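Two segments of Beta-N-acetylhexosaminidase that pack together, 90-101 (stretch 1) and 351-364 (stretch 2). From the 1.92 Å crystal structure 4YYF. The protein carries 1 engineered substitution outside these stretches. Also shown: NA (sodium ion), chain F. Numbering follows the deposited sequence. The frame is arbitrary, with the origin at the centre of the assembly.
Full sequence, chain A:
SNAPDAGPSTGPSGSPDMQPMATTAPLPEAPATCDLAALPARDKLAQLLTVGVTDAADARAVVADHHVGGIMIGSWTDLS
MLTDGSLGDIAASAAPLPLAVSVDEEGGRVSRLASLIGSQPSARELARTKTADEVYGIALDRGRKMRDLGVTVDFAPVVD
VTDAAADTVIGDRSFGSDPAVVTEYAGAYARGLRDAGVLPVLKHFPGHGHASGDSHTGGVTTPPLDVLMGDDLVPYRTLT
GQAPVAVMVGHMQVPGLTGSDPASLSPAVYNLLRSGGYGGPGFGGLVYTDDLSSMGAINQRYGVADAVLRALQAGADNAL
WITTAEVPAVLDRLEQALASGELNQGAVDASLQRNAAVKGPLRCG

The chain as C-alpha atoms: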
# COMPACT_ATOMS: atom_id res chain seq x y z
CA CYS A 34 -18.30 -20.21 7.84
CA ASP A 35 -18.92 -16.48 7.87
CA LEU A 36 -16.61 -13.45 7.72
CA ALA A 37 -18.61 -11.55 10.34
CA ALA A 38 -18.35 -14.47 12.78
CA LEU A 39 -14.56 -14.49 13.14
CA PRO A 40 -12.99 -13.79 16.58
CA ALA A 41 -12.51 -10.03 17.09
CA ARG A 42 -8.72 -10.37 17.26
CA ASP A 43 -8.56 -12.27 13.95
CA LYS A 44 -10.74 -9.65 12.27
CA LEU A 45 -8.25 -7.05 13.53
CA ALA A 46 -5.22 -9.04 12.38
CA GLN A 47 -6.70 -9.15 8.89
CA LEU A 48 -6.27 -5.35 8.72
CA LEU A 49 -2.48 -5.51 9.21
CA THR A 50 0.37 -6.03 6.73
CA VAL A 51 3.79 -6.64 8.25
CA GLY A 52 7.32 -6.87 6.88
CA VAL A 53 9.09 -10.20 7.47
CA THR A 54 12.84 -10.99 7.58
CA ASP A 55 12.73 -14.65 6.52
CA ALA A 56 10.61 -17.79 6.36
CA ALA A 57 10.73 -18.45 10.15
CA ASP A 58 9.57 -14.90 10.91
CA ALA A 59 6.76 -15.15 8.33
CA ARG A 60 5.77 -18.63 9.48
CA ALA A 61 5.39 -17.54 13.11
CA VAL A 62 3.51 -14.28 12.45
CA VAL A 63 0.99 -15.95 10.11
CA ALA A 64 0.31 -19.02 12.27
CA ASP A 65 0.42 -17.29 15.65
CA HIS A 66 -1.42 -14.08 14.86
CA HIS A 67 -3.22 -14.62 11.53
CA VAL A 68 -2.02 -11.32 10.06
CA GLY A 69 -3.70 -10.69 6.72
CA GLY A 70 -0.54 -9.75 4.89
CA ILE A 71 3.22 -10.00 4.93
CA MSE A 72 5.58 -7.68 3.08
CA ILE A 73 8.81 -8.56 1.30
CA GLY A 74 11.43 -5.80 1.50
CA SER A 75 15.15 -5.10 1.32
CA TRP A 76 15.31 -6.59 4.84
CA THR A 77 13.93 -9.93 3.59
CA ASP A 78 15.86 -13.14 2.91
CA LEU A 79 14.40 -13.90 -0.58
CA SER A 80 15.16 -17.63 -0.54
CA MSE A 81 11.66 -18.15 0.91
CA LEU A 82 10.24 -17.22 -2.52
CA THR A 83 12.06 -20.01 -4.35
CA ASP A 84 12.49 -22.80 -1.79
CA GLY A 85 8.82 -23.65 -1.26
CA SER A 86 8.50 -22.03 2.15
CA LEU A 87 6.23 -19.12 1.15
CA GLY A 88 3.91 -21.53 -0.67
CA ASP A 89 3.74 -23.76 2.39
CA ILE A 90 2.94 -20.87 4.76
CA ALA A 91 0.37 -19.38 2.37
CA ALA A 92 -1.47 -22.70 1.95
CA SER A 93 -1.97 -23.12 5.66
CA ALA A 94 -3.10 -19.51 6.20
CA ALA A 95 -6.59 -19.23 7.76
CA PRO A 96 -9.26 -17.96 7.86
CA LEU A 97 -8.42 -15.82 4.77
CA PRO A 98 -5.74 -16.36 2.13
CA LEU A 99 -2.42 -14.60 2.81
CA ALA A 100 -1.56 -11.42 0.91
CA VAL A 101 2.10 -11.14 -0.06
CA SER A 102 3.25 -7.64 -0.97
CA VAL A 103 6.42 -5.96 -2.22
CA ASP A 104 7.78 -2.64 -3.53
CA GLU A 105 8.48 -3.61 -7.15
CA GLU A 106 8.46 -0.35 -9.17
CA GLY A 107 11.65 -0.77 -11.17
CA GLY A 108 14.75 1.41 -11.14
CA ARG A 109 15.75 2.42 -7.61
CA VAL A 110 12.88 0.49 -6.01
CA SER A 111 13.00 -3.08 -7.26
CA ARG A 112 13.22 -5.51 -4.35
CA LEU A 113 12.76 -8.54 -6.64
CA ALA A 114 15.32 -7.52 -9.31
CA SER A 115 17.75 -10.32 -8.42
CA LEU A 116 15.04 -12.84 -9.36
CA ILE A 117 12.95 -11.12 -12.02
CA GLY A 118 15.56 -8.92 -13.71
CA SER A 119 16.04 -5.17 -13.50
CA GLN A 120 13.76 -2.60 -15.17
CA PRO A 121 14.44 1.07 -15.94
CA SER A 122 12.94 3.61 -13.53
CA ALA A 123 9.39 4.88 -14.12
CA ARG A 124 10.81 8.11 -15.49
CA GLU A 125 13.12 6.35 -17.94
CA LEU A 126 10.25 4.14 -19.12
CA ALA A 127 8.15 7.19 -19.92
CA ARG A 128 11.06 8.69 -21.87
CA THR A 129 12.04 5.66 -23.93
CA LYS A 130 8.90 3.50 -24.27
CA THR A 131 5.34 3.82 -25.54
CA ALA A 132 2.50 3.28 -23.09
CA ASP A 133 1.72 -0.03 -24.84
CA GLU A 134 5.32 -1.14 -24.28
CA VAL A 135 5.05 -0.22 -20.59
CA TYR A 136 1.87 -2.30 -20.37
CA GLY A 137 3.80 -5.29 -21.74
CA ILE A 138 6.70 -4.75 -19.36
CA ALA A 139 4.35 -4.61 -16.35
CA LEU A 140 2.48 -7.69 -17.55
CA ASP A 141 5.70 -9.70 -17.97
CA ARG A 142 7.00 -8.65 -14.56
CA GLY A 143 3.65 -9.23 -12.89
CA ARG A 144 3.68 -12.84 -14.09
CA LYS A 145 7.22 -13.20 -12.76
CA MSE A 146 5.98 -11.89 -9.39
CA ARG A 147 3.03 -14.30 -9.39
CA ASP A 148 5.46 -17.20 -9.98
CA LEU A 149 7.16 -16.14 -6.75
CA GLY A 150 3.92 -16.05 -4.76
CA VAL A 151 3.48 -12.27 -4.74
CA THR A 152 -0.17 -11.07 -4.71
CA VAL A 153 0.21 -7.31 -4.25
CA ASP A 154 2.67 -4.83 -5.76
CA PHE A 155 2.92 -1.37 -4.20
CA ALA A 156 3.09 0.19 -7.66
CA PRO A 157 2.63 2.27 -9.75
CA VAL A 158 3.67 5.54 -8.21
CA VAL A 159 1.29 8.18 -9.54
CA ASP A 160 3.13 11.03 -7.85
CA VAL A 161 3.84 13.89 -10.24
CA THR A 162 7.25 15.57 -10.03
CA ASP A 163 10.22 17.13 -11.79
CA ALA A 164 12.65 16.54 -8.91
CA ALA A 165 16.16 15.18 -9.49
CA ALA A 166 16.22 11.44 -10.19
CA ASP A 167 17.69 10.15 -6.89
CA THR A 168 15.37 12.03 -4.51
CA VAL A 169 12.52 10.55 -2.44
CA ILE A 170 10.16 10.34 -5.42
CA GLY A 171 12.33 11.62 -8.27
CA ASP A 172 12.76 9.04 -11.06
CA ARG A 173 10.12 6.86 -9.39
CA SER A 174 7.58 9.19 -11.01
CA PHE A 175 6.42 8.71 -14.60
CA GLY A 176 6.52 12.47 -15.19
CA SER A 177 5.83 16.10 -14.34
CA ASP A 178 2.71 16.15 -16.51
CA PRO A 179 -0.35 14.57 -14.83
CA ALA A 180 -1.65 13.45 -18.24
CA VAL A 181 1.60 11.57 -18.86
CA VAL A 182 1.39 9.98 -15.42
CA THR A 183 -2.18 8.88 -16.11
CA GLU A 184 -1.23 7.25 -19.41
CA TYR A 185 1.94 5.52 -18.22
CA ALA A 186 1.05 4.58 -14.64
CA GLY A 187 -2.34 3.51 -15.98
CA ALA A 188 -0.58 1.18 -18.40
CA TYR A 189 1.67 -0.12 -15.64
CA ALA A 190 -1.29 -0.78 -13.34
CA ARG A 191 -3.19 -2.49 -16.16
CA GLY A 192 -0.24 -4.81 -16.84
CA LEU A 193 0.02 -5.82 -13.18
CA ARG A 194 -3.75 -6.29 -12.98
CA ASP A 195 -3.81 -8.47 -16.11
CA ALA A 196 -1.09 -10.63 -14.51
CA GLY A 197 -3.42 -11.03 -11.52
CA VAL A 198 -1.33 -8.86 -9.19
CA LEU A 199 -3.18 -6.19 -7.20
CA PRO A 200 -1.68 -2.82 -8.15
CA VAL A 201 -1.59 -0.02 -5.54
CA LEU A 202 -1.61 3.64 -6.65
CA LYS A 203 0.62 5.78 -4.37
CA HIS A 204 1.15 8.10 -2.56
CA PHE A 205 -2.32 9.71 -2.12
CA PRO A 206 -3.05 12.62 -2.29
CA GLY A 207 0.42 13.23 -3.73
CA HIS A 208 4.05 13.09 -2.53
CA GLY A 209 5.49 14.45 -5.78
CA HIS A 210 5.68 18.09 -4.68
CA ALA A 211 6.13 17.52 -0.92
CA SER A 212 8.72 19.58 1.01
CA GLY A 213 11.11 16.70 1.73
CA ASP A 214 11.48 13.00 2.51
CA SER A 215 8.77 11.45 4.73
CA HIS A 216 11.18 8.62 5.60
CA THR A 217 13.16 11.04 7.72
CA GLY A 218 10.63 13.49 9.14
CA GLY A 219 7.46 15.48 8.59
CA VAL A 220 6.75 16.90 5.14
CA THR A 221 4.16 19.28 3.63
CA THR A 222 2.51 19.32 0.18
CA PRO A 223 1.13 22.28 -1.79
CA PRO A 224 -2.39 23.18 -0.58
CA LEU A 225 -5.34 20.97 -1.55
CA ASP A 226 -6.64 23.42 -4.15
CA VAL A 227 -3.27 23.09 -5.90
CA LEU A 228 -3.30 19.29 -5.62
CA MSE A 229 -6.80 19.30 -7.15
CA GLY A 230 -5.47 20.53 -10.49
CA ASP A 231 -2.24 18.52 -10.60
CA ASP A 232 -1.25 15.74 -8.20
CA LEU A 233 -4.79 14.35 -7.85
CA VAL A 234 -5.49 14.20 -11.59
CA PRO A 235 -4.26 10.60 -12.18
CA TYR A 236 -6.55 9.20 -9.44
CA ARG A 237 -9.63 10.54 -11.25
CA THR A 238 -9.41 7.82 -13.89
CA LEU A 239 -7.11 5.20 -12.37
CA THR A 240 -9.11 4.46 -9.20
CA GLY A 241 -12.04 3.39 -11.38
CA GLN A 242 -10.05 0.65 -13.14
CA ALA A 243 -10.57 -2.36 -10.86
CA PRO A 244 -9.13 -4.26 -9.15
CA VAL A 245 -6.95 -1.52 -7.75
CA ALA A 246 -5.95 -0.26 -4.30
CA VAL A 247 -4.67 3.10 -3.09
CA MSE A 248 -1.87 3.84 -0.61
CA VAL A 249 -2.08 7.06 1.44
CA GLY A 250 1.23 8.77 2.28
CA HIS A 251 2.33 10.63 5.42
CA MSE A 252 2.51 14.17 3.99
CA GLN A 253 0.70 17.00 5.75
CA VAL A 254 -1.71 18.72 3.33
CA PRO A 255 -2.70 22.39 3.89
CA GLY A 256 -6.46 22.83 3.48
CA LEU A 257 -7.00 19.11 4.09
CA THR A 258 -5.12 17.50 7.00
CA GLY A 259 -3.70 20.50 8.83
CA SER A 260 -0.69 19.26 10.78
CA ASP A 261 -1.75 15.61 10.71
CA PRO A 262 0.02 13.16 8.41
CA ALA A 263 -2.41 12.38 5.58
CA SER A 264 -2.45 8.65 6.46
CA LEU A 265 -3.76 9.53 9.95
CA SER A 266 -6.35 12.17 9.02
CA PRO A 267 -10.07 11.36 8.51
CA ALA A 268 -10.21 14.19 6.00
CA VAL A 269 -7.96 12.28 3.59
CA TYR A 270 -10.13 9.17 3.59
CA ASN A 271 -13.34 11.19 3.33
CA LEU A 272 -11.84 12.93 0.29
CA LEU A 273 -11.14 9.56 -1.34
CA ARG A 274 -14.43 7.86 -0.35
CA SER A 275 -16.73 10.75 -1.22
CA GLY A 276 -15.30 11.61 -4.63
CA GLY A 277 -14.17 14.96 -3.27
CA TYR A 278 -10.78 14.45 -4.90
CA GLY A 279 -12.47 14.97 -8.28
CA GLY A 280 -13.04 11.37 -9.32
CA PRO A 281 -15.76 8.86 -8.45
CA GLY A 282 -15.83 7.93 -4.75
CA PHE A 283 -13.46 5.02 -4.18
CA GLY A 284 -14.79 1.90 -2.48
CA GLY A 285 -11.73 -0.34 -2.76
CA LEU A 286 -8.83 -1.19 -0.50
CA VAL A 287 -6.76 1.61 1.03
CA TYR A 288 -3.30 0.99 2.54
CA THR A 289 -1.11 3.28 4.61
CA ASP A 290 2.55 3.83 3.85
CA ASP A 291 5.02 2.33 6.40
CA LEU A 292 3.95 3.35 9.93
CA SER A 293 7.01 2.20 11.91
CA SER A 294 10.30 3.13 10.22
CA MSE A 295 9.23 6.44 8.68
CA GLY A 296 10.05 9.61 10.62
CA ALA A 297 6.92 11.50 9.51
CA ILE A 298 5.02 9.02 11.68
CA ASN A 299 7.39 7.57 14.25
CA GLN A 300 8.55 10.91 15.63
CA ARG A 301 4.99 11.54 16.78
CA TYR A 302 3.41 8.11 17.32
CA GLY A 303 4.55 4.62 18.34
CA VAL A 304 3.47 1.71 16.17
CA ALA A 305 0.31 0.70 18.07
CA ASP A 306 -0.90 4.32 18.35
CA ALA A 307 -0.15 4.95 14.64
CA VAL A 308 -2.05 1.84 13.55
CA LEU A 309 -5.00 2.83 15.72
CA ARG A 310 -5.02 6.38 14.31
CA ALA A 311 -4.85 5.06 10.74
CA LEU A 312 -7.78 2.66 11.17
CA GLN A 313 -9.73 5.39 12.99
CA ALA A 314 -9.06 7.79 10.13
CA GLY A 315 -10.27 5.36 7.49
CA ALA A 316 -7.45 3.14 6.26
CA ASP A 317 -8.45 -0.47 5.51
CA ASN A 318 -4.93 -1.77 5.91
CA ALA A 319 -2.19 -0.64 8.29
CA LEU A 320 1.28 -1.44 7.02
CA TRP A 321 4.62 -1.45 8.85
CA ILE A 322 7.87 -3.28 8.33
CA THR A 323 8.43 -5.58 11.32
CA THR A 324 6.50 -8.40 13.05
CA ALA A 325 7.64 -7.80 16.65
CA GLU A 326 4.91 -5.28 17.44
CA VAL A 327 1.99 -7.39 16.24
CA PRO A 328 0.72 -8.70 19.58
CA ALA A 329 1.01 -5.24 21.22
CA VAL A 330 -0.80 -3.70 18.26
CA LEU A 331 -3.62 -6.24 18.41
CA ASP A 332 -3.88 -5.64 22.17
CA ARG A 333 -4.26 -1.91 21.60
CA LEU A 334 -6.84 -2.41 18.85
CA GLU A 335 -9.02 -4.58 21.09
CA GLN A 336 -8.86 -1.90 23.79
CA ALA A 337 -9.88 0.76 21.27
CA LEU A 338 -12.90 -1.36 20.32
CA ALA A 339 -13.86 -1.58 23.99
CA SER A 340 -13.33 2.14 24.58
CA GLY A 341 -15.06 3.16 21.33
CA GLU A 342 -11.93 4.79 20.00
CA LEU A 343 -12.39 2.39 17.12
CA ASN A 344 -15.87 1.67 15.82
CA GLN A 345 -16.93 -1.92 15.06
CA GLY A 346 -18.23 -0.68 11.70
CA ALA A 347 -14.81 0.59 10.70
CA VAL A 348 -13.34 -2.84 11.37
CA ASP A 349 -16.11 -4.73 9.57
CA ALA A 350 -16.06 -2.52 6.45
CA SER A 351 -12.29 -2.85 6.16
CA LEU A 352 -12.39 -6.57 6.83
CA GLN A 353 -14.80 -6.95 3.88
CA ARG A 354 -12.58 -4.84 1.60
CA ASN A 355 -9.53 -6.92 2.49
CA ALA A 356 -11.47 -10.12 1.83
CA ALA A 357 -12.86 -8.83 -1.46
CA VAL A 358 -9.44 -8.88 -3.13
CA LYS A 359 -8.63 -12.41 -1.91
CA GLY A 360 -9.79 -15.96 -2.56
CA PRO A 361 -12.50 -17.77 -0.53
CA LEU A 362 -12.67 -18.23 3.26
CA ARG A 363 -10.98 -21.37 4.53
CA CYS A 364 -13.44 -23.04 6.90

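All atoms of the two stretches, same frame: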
# COMPACT_ATOMS: atom_id res chain seq x y z
N ILE A 90 3.55 -21.77 3.77
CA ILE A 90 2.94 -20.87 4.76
C ILE A 90 1.60 -20.33 4.26
O ILE A 90 0.61 -20.29 4.99
CB ILE A 90 3.91 -19.71 5.09
CG1 ILE A 90 5.15 -20.27 5.80
CG2 ILE A 90 3.23 -18.65 5.96
CD1 ILE A 90 6.34 -19.33 5.79
N ALA A 91 1.58 -19.92 2.99
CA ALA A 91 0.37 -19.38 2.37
C ALA A 91 -0.76 -20.40 2.35
O ALA A 91 -1.91 -20.06 2.59
CB ALA A 91 0.67 -18.88 0.97
N ALA A 92 -0.43 -21.66 2.04
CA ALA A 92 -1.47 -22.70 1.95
C ALA A 92 -2.11 -23.01 3.29
O ALA A 92 -3.26 -23.42 3.35
CB ALA A 92 -0.91 -23.96 1.33
N SER A 93 -1.38 -22.82 4.38
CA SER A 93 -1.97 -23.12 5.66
C SER A 93 -2.58 -21.89 6.33
O SER A 93 -3.13 -21.98 7.42
CB SER A 93 -0.99 -23.84 6.59
OG SER A 93 0.16 -23.06 6.80
N ALA A 94 -2.50 -20.74 5.66
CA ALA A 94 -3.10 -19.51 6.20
C ALA A 94 -4.62 -19.66 6.33
O ALA A 94 -5.28 -20.21 5.45
CB ALA A 94 -2.77 -18.32 5.34
N ALA A 95 -5.15 -19.17 7.45
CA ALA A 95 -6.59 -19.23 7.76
C ALA A 95 -6.89 -18.10 8.73
O ALA A 95 -6.03 -17.74 9.53
CB ALA A 95 -6.96 -20.59 8.37
N PRO A 96 -8.12 -17.55 8.69
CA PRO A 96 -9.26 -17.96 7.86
C PRO A 96 -9.23 -17.44 6.42
O PRO A 96 -9.89 -18.04 5.58
CB PRO A 96 -10.45 -17.36 8.61
CG PRO A 96 -9.90 -16.11 9.21
CD PRO A 96 -8.45 -16.40 9.55
N LEU A 97 -8.49 -16.36 6.14
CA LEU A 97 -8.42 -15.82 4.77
C LEU A 97 -7.08 -16.16 4.13
O LEU A 97 -6.10 -16.43 4.83
CB LEU A 97 -8.64 -14.31 4.76
CG LEU A 97 -10.08 -13.87 5.00
CD1 LEU A 97 -10.16 -12.38 5.28
CD2 LEU A 97 -10.92 -14.22 3.78
N PRO A 98 -7.03 -16.17 2.79
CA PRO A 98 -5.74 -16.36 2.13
C PRO A 98 -4.75 -15.26 2.53
O PRO A 98 -5.16 -14.16 2.91
CB PRO A 98 -6.08 -16.24 0.64
CG PRO A 98 -7.51 -16.66 0.54
CD PRO A 98 -8.16 -16.17 1.83
N LEU A 99 -3.46 -15.55 2.44
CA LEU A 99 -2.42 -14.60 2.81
C LEU A 99 -2.11 -13.67 1.65
O LEU A 99 -1.97 -14.12 0.51
CB LEU A 99 -1.14 -15.35 3.21
CG LEU A 99 0.07 -14.55 3.68
CD1 LEU A 99 -0.27 -13.82 4.98
CD2 LEU A 99 1.29 -15.49 3.89
N ALA A 100 -2.01 -12.37 1.93
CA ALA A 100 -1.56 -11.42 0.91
C ALA A 100 -0.06 -11.24 1.05
O ALA A 100 0.46 -11.11 2.16
CB ALA A 100 -2.27 -10.07 1.05
N VAL A 101 0.65 -11.25 -0.07
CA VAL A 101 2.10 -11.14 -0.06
C VAL A 101 2.48 -9.94 -0.91
O VAL A 101 2.25 -9.95 -2.11
CB VAL A 101 2.74 -12.41 -0.64
CG1 VAL A 101 4.28 -12.27 -0.67
CG2 VAL A 101 2.32 -13.63 0.21
N SER A 351 -13.65 -2.64 6.63
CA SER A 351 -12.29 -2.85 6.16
C SER A 351 -11.97 -4.33 6.03
O SER A 351 -11.21 -4.73 5.15
CB SER A 351 -11.29 -2.17 7.10
OG SER A 351 -11.36 -0.76 6.96
N LEU A 352 -12.53 -5.13 6.92
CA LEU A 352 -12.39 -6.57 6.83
C LEU A 352 -12.98 -7.07 5.50
O LEU A 352 -12.34 -7.84 4.79
CB LEU A 352 -13.07 -7.25 8.02
CG LEU A 352 -13.18 -8.77 8.00
CD1 LEU A 352 -11.78 -9.40 7.92
CD2 LEU A 352 -13.94 -9.27 9.22
N GLN A 353 -14.18 -6.62 5.17
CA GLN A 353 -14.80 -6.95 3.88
C GLN A 353 -13.95 -6.52 2.68
O GLN A 353 -13.83 -7.27 1.72
CB GLN A 353 -16.20 -6.33 3.77
CG GLN A 353 -17.20 -6.81 4.84
CD GLN A 353 -18.43 -5.93 4.90
OE1 GLN A 353 -18.88 -5.41 3.88
NE2 GLN A 353 -18.99 -5.76 6.10
N ARG A 354 -13.40 -5.31 2.72
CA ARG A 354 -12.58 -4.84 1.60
C ARG A 354 -11.32 -5.66 1.43
O ARG A 354 -10.88 -5.90 0.31
CB ARG A 354 -12.21 -3.36 1.77
CG ARG A 354 -13.41 -2.44 1.65
CD ARG A 354 -12.99 -1.01 1.65
NE ARG A 354 -14.13 -0.10 1.51
CZ ARG A 354 -14.52 0.74 2.46
NH1 ARG A 354 -13.85 0.79 3.61
NH2 ARG A 354 -15.57 1.54 2.26
N ASN A 355 -10.72 -6.07 2.54
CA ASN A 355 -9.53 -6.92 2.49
C ASN A 355 -9.87 -8.29 1.95
O ASN A 355 -9.09 -8.87 1.21
CB ASN A 355 -8.89 -7.08 3.88
CG ASN A 355 -7.95 -5.95 4.21
OD1 ASN A 355 -6.84 -5.89 3.68
ND2 ASN A 355 -8.38 -5.05 5.10
N ALA A 356 -11.05 -8.81 2.33
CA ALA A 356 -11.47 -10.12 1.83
C ALA A 356 -11.81 -10.07 0.36
O ALA A 356 -11.60 -11.04 -0.37
CB ALA A 356 -12.66 -10.68 2.65
N ALA A 357 -12.35 -8.94 -0.09
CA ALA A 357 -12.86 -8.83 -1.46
C ALA A 357 -11.76 -8.99 -2.52
O ALA A 357 -12.02 -9.39 -3.65
CB ALA A 357 -13.62 -7.53 -1.67
N VAL A 358 -10.51 -8.68 -2.16
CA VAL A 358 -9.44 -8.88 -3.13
C VAL A 358 -8.72 -10.22 -2.99
O VAL A 358 -7.71 -10.44 -3.63
CB VAL A 358 -8.43 -7.72 -3.12
CG1 VAL A 358 -9.11 -6.46 -3.61
CG2 VAL A 358 -7.87 -7.52 -1.71
N LYS A 359 -9.27 -11.11 -2.16
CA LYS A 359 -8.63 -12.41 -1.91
C LYS A 359 -9.55 -13.55 -2.31
O LYS A 359 -10.73 -13.34 -2.57
CB LYS A 359 -8.27 -12.56 -0.43
CG LYS A 359 -7.22 -11.59 0.08
CD LYS A 359 -6.96 -11.86 1.56
CE LYS A 359 -5.74 -11.11 2.06
NZ LYS A 359 -5.43 -11.48 3.49
N GLY A 360 -9.00 -14.76 -2.34
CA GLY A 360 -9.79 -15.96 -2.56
C GLY A 360 -10.70 -16.28 -1.39
O GLY A 360 -10.75 -15.53 -0.42
N PRO A 361 -11.42 -17.41 -1.46
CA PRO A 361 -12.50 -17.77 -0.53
C PRO A 361 -12.03 -18.01 0.91
O PRO A 361 -10.85 -18.32 1.13
CB PRO A 361 -13.04 -19.09 -1.10
CG PRO A 361 -12.52 -19.17 -2.51
CD PRO A 361 -11.21 -18.45 -2.49
N LEU A 362 -12.94 -17.87 1.86
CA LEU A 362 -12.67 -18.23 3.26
C LEU A 362 -12.27 -19.69 3.35
O LEU A 362 -12.77 -20.53 2.60
CB LEU A 362 -13.91 -17.99 4.13
CG LEU A 362 -14.14 -16.61 4.73
CD1 LEU A 362 -15.52 -16.53 5.37
CD2 LEU A 362 -13.07 -16.30 5.77
N ARG A 363 -11.37 -19.99 4.28
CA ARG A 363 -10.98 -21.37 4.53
C ARG A 363 -11.59 -21.84 5.85
O ARG A 363 -11.09 -21.51 6.93
CB ARG A 363 -9.46 -21.49 4.53
CG ARG A 363 -8.85 -21.24 3.15
CD ARG A 363 -7.57 -20.41 3.20
NE ARG A 363 -6.96 -20.30 1.88
CZ ARG A 363 -5.66 -20.39 1.64
NH1 ARG A 363 -4.80 -20.57 2.64
NH2 ARG A 363 -5.22 -20.29 0.39
N CYS A 364 -12.68 -22.59 5.74
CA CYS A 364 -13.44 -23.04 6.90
C CYS A 364 -12.91 -24.37 7.42
O CYS A 364 -12.60 -24.51 8.60
CB CYS A 364 -14.92 -23.18 6.54
SG CYS A 364 -15.64 -21.71 5.76
NA NA F . -12.53 0.80 8.09
O HOH W 1 -11.89 2.03 6.26
O HOH W 2 -10.70 1.67 9.13

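Stretch 2 enters as a helix, and its first residue is out of reach of stretch 1: Ser-351 OG lies 2.2 Å from the sodium ion NA, with the O atoms of water 1 and water 2 each 2.3 Å from NA and one further ligand from elsewhere in the structure. Ser-351 O accepts a hydrogen bond from Asn-355 ND2 at 2.8 Å. One turn of this helix meets stretch 1 through small apolar approaches to a single side chain. Leu-97 CD1 is 4.3 Å from Leu-352 CD1 and 4.0 Å from Ala-356 CB; although the CA-to-CB bond of Leu-97 points away from stretch 2, its m,t rotamer brings the end of the side chain back.

Beyond the helix, Lys-359 points toward stretch 1 in a nearly extended conformation (chi2 to chi4 all t). The chain thereby reaches past Ala-100, with Lys-359 CE 3.8 Å from Ala-100 CB, and Lys-359 NZ donates a hydrogen bond to Pro-98 O at 2.8 Å. Gly-360 and Pro-361 contribute backbone carbonyls, Gly-360 O and Pro-361 O each lying 3.5 Å from Pro-98 CD. Leu-362 then packs on Leu-97, its CD2 3.6 Å from Leu-97 CD2 and 4.0 Å from Pro-96 CB.

Arg-363 has the largest covered area, 135 Å², and is held at both backbone and side chain. Arg-363 N donates to Pro-96 O at 2.8 Å with an N-H...O angle of 168°, close to linear. Its side chain carries NH1 to backbone carbonyls of stretch 1, where Arg-363 NH1 donates to Ala-91 O and to Ala-94 O, both at 2.9 Å (155° and 157°). These two acceptors lie near the guanidinium plane, as in-plane N-H donors require, whereas Pro-98 CA sits over one face. Ala-92 O is 3.3 Å from Arg-363 NH1, but the poor angle excludes a hydrogen bond.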